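Side-chain contacts in p22 protein (Trypanosoma brucei, PDB 3JV1), which acts as an accessory factor in the RNA editing of cytochrome oxidase subunit II transcripts and belongs to the Mam33 family of mitochondrial proteins: residues Glu16-Arg19 / Gln20-Gly23; Ala168-Glu171 / Glu172-Ser175; Gln5-Ser8 / Glu9-Arg13; Asp159-Ser162 / Leu163-Gln167. All blocks are in the same frame, centred on the assembly; numbering follows the deposited sequence.

Contact 1: residues Glu16-Arg19 / Gln20-Gly23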
# COMPACT_ATOMS: atom_id res chain seq x y z
N GLU A 16 13.82 28.94 16.58
CA GLU A 16 14.31 29.60 17.79
C GLU A 16 13.42 29.27 18.98
O GLU A 16 13.93 28.98 20.06
CB GLU A 16 14.36 31.11 17.60
CG GLU A 16 15.34 31.55 16.52
CD GLU A 16 15.42 33.06 16.37
OE1 GLU A 16 14.36 33.71 16.14
OE2 GLU A 16 16.53 33.61 16.48
N ASP A 17 12.11 29.30 18.80
CA ASP A 17 11.19 28.99 19.90
C ASP A 17 11.32 27.53 20.33
O ASP A 17 11.46 27.24 21.52
CB ASP A 17 9.74 29.27 19.50
CG ASP A 17 9.46 30.74 19.27
OD1 ASP A 17 10.36 31.56 19.56
OD2 ASP A 17 8.35 31.07 18.80
N GLU A 18 11.27 26.62 19.37
CA GLU A 18 11.38 25.19 19.64
C GLU A 18 12.56 24.87 20.57
O GLU A 18 12.40 24.18 21.58
CB GLU A 18 11.53 24.43 18.32
CG GLU A 18 11.82 22.94 18.46
CD GLU A 18 10.71 22.16 19.14
OE1 GLU A 18 9.61 22.70 19.36
OE2 GLU A 18 10.95 20.96 19.45
N ARG A 19 13.74 25.38 20.23
CA ARG A 19 14.95 25.15 21.02
C ARG A 19 14.84 25.63 22.48
O ARG A 19 15.64 25.23 23.32
CB ARG A 19 16.14 25.84 20.36
CG ARG A 19 16.55 25.28 19.01
CD ARG A 19 17.67 26.11 18.39
NE ARG A 19 18.09 25.62 17.08
CZ ARG A 19 18.91 26.28 16.27
NH1 ARG A 19 19.40 27.46 16.64
NH2 ARG A 19 19.25 25.77 15.10
N GLN A 20 13.86 26.48 22.77
CA GLN A 20 13.67 26.99 24.13
C GLN A 20 12.58 26.25 24.89
O GLN A 20 12.37 26.48 26.08
CB GLN A 20 13.31 28.47 24.10
CG GLN A 20 14.37 29.38 23.53
CD GLN A 20 13.89 30.81 23.44
OE1 GLN A 20 13.59 31.44 24.46
NE2 GLN A 20 13.78 31.32 22.22
N ARG A 21 11.88 25.36 24.19
CA ARG A 21 10.81 24.61 24.81
C ARG A 21 11.34 23.45 25.63
O ARG A 21 12.32 22.82 25.27
CB ARG A 21 9.84 24.11 23.73
CG ARG A 21 9.04 25.24 23.09
CD ARG A 21 8.28 24.81 21.85
NE ARG A 21 7.62 25.95 21.21
CZ ARG A 21 7.30 26.01 19.92
NH1 ARG A 21 7.57 24.98 19.13
NH2 ARG A 21 6.71 27.09 19.43
N ALA A 22 10.68 23.19 26.76
CA ALA A 22 11.07 22.10 27.64
C ALA A 22 10.57 20.79 27.06
O ALA A 22 9.69 20.78 26.20
CB ALA A 22 10.50 22.32 29.03
N GLY A 23 11.12 19.68 27.53
CA GLY A 23 10.69 18.38 27.03
C GLY A 23 11.56 17.82 25.92
O GLY A 23 11.28 16.74 25.41

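Contact 2: residues Ala168-Glu171 / Glu172-Ser175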
# COMPACT_ATOMS: atom_id res chain seq x y z
N ALA A 168 15.04 15.86 16.39
CA ALA A 168 16.16 16.32 15.57
C ALA A 168 15.69 16.53 14.13
O ALA A 168 16.08 17.50 13.48
CB ALA A 168 17.28 15.29 15.62
N ASP A 169 14.87 15.61 13.62
CA ASP A 169 14.38 15.72 12.25
C ASP A 169 13.50 16.96 12.10
O ASP A 169 13.52 17.61 11.06
CB ASP A 169 13.57 14.48 11.86
CG ASP A 169 14.45 13.27 11.59
OD1 ASP A 169 15.68 13.43 11.43
OD2 ASP A 169 13.89 12.15 11.51
N TYR A 170 12.74 17.26 13.14
CA TYR A 170 11.86 18.43 13.12
C TYR A 170 12.65 19.72 13.01
O TYR A 170 12.29 20.60 12.25
CB TYR A 170 11.01 18.49 14.39
CG TYR A 170 10.15 19.73 14.44
CD1 TYR A 170 9.26 20.02 13.41
CD2 TYR A 170 10.23 20.61 15.52
CE1 TYR A 170 8.47 21.16 13.44
CE2 TYR A 170 9.44 21.76 15.56
CZ TYR A 170 8.56 22.03 14.52
OH TYR A 170 7.77 23.15 14.54
N GLU A 171 13.74 19.83 13.77
CA GLU A 171 14.56 21.03 13.72
C GLU A 171 15.30 21.14 12.40
O GLU A 171 15.51 22.23 11.89
CB GLU A 171 15.57 21.04 14.88
CG GLU A 171 14.92 20.98 16.24
CD GLU A 171 15.92 21.11 17.37
OE1 GLU A 171 15.59 20.70 18.51
OE2 GLU A 171 17.04 21.62 17.12
N GLU A 172 15.72 20.00 11.86
CA GLU A 172 16.43 20.00 10.59
C GLU A 172 15.43 20.37 9.49
O GLU A 172 15.77 21.03 8.51
CB GLU A 172 17.03 18.61 10.36
CG GLU A 172 18.09 18.54 9.27
CD GLU A 172 17.50 18.31 7.91
OE1 GLU A 172 16.49 17.58 7.82
OE2 GLU A 172 18.05 18.86 6.92
N TRP A 173 14.18 19.96 9.69
CA TRP A 173 13.08 20.25 8.78
C TRP A 173 12.90 21.78 8.70
O TRP A 173 12.90 22.36 7.63
CB TRP A 173 11.80 19.58 9.31
CG TRP A 173 10.55 19.82 8.51
CD1 TRP A 173 10.14 19.15 7.40
CD2 TRP A 173 9.49 20.74 8.84
NE1 TRP A 173 8.89 19.58 7.02
CE2 TRP A 173 8.47 20.55 7.89
CE3 TRP A 173 9.31 21.69 9.85
CZ2 TRP A 173 7.28 21.29 7.92
CZ3 TRP A 173 8.13 22.43 9.88
CH2 TRP A 173 7.13 22.22 8.92
N LEU A 174 12.77 22.42 9.86
CA LEU A 174 12.61 23.87 9.93
C LEU A 174 13.76 24.60 9.25
O LEU A 174 13.55 25.51 8.44
CB LEU A 174 12.53 24.33 11.39
CG LEU A 174 11.31 23.92 12.21
CD1 LEU A 174 11.54 24.23 13.69
CD2 LEU A 174 10.09 24.65 11.69
N SER A 175 14.98 24.19 9.58
CA SER A 175 16.18 24.80 9.03
C SER A 175 16.32 24.64 7.52
O SER A 175 16.67 25.59 6.82
CB SER A 175 17.42 24.20 9.69
OG SER A 175 18.60 24.73 9.11
O HOH W 1 14.13 16.27 8.83

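Contact 3: residues Gln5-Ser8 / Glu9-Arg13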
# COMPACT_ATOMS: atom_id res chain seq x y z
N GLN A 5 9.34 35.63 2.10
CA GLN A 5 10.00 36.31 3.20
C GLN A 5 9.27 35.92 4.49
O GLN A 5 9.90 35.64 5.51
CB GLN A 5 9.97 37.82 2.96
CG GLN A 5 10.86 38.63 3.88
CD GLN A 5 11.09 40.05 3.38
OE1 GLN A 5 11.62 40.89 4.09
NE2 GLN A 5 10.69 40.30 2.13
N ARG A 6 7.94 35.90 4.43
CA ARG A 6 7.11 35.52 5.57
C ARG A 6 7.42 34.09 6.01
O ARG A 6 7.54 33.82 7.21
CB ARG A 6 5.63 35.60 5.20
CG ARG A 6 5.08 37.00 5.08
CD ARG A 6 3.63 36.96 4.59
NE ARG A 6 2.83 35.99 5.32
CZ ARG A 6 1.51 35.85 5.18
NH1 ARG A 6 0.85 36.63 4.34
NH2 ARG A 6 0.86 34.93 5.89
N LEU A 7 7.53 33.17 5.05
CA LEU A 7 7.81 31.77 5.36
C LEU A 7 9.21 31.63 5.94
O LEU A 7 9.46 30.81 6.82
CB LEU A 7 7.66 30.88 4.12
CG LEU A 7 7.88 29.38 4.37
CD1 LEU A 7 7.05 28.94 5.58
CD2 LEU A 7 7.48 28.58 3.13
N SER A 8 10.13 32.45 5.43
CA SER A 8 11.51 32.44 5.91
C SER A 8 11.53 32.87 7.38
O SER A 8 12.17 32.23 8.22
CB SER A 8 12.37 33.40 5.08
OG SER A 8 13.69 33.45 5.59
N GLU A 9 10.83 33.96 7.69
CA GLU A 9 10.77 34.48 9.06
C GLU A 9 10.05 33.52 10.01
O GLU A 9 10.49 33.30 11.13
CB GLU A 9 10.04 35.82 9.08
CG GLU A 9 10.76 36.96 8.39
CD GLU A 9 9.91 38.22 8.32
OE1 GLU A 9 9.48 38.71 9.39
OE2 GLU A 9 9.67 38.73 7.20
N ALA A 10 8.94 32.95 9.54
CA ALA A 10 8.15 32.03 10.34
C ALA A 10 8.92 30.77 10.74
O ALA A 10 8.82 30.31 11.88
CB ALA A 10 6.88 31.65 9.60
N THR A 11 9.69 30.20 9.81
CA THR A 11 10.45 29.00 10.12
C THR A 11 11.59 29.31 11.10
O THR A 11 11.88 28.52 11.99
CB THR A 11 11.02 28.33 8.83
OG1 THR A 11 11.65 29.32 8.00
CG2 THR A 11 9.89 27.67 8.03
N LEU A 12 12.24 30.46 10.93
CA LEU A 12 13.32 30.84 11.82
C LEU A 12 12.75 31.04 13.23
O LEU A 12 13.33 30.58 14.21
CB LEU A 12 13.98 32.13 11.33
CG LEU A 12 15.14 32.63 12.20
CD1 LEU A 12 16.19 31.54 12.34
CD2 LEU A 12 15.75 33.89 11.58
N ARG A 13 11.62 31.71 13.31
CA ARG A 13 10.97 31.95 14.60
C ARG A 13 10.65 30.63 15.31
O ARG A 13 10.88 30.49 16.50
CB ARG A 13 9.69 32.76 14.39
CG ARG A 13 8.77 32.85 15.60
CD ARG A 13 7.58 33.75 15.30
NE ARG A 13 6.50 33.58 16.27
CZ ARG A 13 5.35 34.23 16.22
NH1 ARG A 13 5.11 35.09 15.24
NH2 ARG A 13 4.42 34.00 17.14

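Contact 4: residues Asp159-Ser162 / Leu163-Gln167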
# COMPACT_ATOMS: atom_id res chain seq x y z
N ASP A 159 11.51 3.54 21.52
CA ASP A 159 10.63 4.69 21.74
C ASP A 159 11.47 5.92 22.03
O ASP A 159 11.29 6.97 21.42
CB ASP A 159 9.68 4.47 22.92
CG ASP A 159 8.54 3.53 22.60
OD1 ASP A 159 7.98 3.63 21.48
OD2 ASP A 159 8.19 2.70 23.47
N GLN A 160 12.39 5.77 22.97
CA GLN A 160 13.28 6.86 23.34
C GLN A 160 14.09 7.38 22.16
O GLN A 160 14.17 8.59 21.93
CB GLN A 160 14.22 6.42 24.46
CG GLN A 160 13.65 6.59 25.86
CD GLN A 160 14.56 6.01 26.94
OE1 GLN A 160 15.77 6.20 26.92
NE2 GLN A 160 13.96 5.30 27.89
N PHE A 161 14.69 6.47 21.39
CA PHE A 161 15.48 6.91 20.24
C PHE A 161 14.60 7.59 19.19
O PHE A 161 15.00 8.58 18.59
CB PHE A 161 16.22 5.73 19.59
CG PHE A 161 17.33 6.16 18.69
CD1 PHE A 161 18.55 6.56 19.22
CD2 PHE A 161 17.14 6.24 17.32
CE1 PHE A 161 19.57 7.03 18.39
CE2 PHE A 161 18.15 6.71 16.48
CZ PHE A 161 19.37 7.11 17.02
N SER A 162 13.41 7.05 18.96
CA SER A 162 12.49 7.62 17.98
C SER A 162 12.08 9.04 18.34
O SER A 162 11.98 9.89 17.47
CB SER A 162 11.24 6.74 17.84
OG SER A 162 11.53 5.54 17.15
N LEU A 163 11.83 9.29 19.62
CA LEU A 163 11.44 10.62 20.06
C LEU A 163 12.57 11.60 19.85
O LEU A 163 12.37 12.71 19.36
CB LEU A 163 11.07 10.61 21.54
CG LEU A 163 9.72 10.00 21.93
CD1 LEU A 163 9.59 10.05 23.44
CD2 LEU A 163 8.58 10.75 21.25
N TRP A 164 13.77 11.18 20.21
CA TRP A 164 14.93 12.03 20.06
C TRP A 164 15.22 12.35 18.59
O TRP A 164 15.50 13.50 18.25
CB TRP A 164 16.15 11.37 20.69
CG TRP A 164 17.42 12.08 20.40
CD1 TRP A 164 17.94 13.15 21.07
CD2 TRP A 164 18.31 11.81 19.32
NE1 TRP A 164 19.10 13.56 20.46
CE2 TRP A 164 19.35 12.76 19.38
CE3 TRP A 164 18.32 10.85 18.29
CZ2 TRP A 164 20.40 12.78 18.46
CZ3 TRP A 164 19.37 10.88 17.37
CH2 TRP A 164 20.39 11.83 17.47
N SER A 165 15.14 11.35 17.72
CA SER A 165 15.42 11.60 16.31
C SER A 165 14.29 12.37 15.64
O SER A 165 14.52 13.14 14.71
CB SER A 165 15.69 10.28 15.56
OG SER A 165 14.56 9.43 15.57
N GLU A 166 13.06 12.18 16.12
CA GLU A 166 11.93 12.91 15.57
C GLU A 166 12.17 14.40 15.83
O GLU A 166 11.96 15.25 14.96
CB GLU A 166 10.63 12.47 16.22
CG GLU A 166 9.43 13.28 15.79
CD GLU A 166 8.13 12.83 16.43
OE1 GLU A 166 8.09 12.65 17.67
OE2 GLU A 166 7.14 12.66 15.69
N GLN A 167 12.61 14.69 17.05
CA GLN A 167 12.89 16.05 17.49
C GLN A 167 14.00 16.65 16.64
O GLN A 167 13.93 17.81 16.22
CB GLN A 167 13.28 16.04 18.97
CG GLN A 167 13.73 17.38 19.54
CD GLN A 167 12.69 18.45 19.38
OE1 GLN A 167 11.51 18.23 19.66
NE2 GLN A 167 13.11 19.62 18.92

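Contact 1: residues Glu16-Arg19 / Gln20-Gly23
Arg21 reaches back over the last turn of the helix and forms a salt bridge with Glu18, NH1 lying 3.1 Å from OE1. The carboxylate oxygen is met nearly along its C-O bond, while the carboxylate and guanidinium planes stand 77° apart, so this is a single-point grip and not a two-pronged one. Arg21 runs extended from CG to NE, and one face of its guanidinium lies over the backbone at Asp17 and Glu18, with NH2 3.7 Å from Asp17 CB. The Asp17 carboxylate is near in charge only: OD2 is 4.4 Å from Arg21 NH2 and well out of the guanidinium plane. On another side of the turn, Gln20 runs back, extended, alongside the helix end, and its NE2 donates to Glu16 O at 3.2 Å. That oxygen lies close to the Gln20 amide plane, but the donor sits well above the plane of the carbonyl. Underneath these side chains is a type I beta turn from Glu18 to Arg21, where helix 2-18 gives way to the loop leading to strand 35-37. Arg21 N bonds to Glu18 O at 2.9 Å, and Gln20 N to Asp17 O at 2.8 Å. Further out, Glu14 gives Arg21 NH1 a second carboxylate, and the shared guanidinium would probably help keep both acids ionised. Glu18 has CG anti to its backbone N (chi1 173°) and bends at chi2 (63°), which carries OE1 to Arg21 while OE2 accepts from Gln167 on helix 152-181.

Contact 2: residues Ala168-Glu171 / Glu172-Ser175
Tyr170 meets two side chains of the next turn of helix 152-181, Leu174 and Trp173, both approaching from the same side of its ring, and here the contact is tight. Leu174 comes over the face of the phenol ring in a CH-pi contact, its CD1 4.1 Å from the ring centroid and 26° off the normal. Trp173 approaches obliquely, its CE3 3.7 Å from Tyr170 CE1. The two aromatic planes are only 21° apart, yet the rings are slid so far that they barely overlap. Tyr170 has CG anti to the backbone N (chi1 176°), which sends the ring forward along the helix to both partners. The looser side is polar: a water donates to Asp169 O at 2.7 Å and to Glu172 OE1 at 2.9 Å, linking side chain to backbone where no direct bond joins them. Glu172 bends at its second torsion, and its OE2 bonds to His105 of the second subunit. Trp173 NE1 likewise donates to Val101 O, on strand 95-104 of that subunit, whose Tyr125 packs on Tyr170. Within the chain, Tyr170 OH bonds to Glu14 and Leu174 rests on Leu15, so this turn lies between helix 2-18 and the subunit carrying that strand.

Contact 3: residues Gln5-Ser8 / Glu9-Arg13
Gln5 to Leu12 form regular alpha helix, with Glu9 N bonded to Gln5 O at 2.9 Å and the three amides that follow each reaching back four residues in the same way. Thr11 OG1 sits between the backbone N and the carbonyl carbon (chi1 48°), turned back on the preceding turn, 2.9 Å from Leu7 O and 3.0 Å from Ser8 O. Asn178 on helix 152-181 is a further, weak partner of this hydroxyl. The same torsion leaves CG2 to meet Leu7 CD1 at 4.0 Å, their side chains crossing at a slant. On the exposed flank the aliphatic part of Gln5 lies against the Glu9 carboxylate, with Gln5 CG 3.5 Å from Glu9 OE2 and the amide and carboxylate planes 56° apart. Ser8 OG is hydrogen-bonded to the hydroxyl of Ser182 at the chain's C terminus. Leu7 touches Val181, and Tyr144 of the second subunit also packs on it. Close to two carbonyls of its own helix, the Thr11 hydroxyl is provided with polar partners at a buried position, which is consistent with a threonine sitting against helix 152-181.

Contact 4: residues Asp159-Ser162 / Leu163-Gln167
Ser165 turns its hydroxyl back onto the helix, OG standing 3.2 Å from both Phe161 O and Ser162 O. With chi1 at 63° the oxygen is folded in over the preceding turn. Phe161 O also accepts from Ser165 N at 2.9 Å, and Ser162 O from Glu166 N at 2.9 Å. The Ser162 hydroxyl does much the same one turn earlier, bonding to Ile158 O, so two serines of this helix spend their polar ends on its own backbone. All of this lies in the N-terminal to middle part of helix 152-181, the long C-terminal helix of this Mam33-family fold, which runs out from beside the antiparallel sheet. Asp159 ties it to strand 72-80 through a salt bridge with Arg72, whose side chain also touches Ser162 and Leu163.

Around the helix from there, Phe161 and Trp164 lie side by side and point the same way, each with CG anti to its backbone N. Trp164 CE3 lies over one face of the Phe161 ring, toward its rim, and Trp164 CZ3 is 3.8 Å from Phe161 CZ. The planes of the Phe161 ring and the Trp164 six-membered ring make 46° with centroids 5.3 Å apart, an oblique meeting. Phe161 is buried further by Phe157 and by Phe45, the latter edge-to-face, whereas Trp164 packs on Lys27 of the loop before strand 35-37.

From the N terminus, contact 3 comes first on helix 2-18, and contact 1 follows where that helix ends and the chain turns toward strand 35-37. After the sheet and the shorter helices, contact 4 and then contact 2 follow along helix 152-181. Each contact joins consecutive residues, closing only a helical turn or, in contact 1, a beta turn; they run in series, none nested or crossing. The two helices are tied to each other: Glu18 of contact 1 reaches Gln167 of contact 4 and packs on Tyr170 of contact 2, while Thr11 of contact 3 touches Leu174. Contacts 2 and 3 both also meet the second subunit.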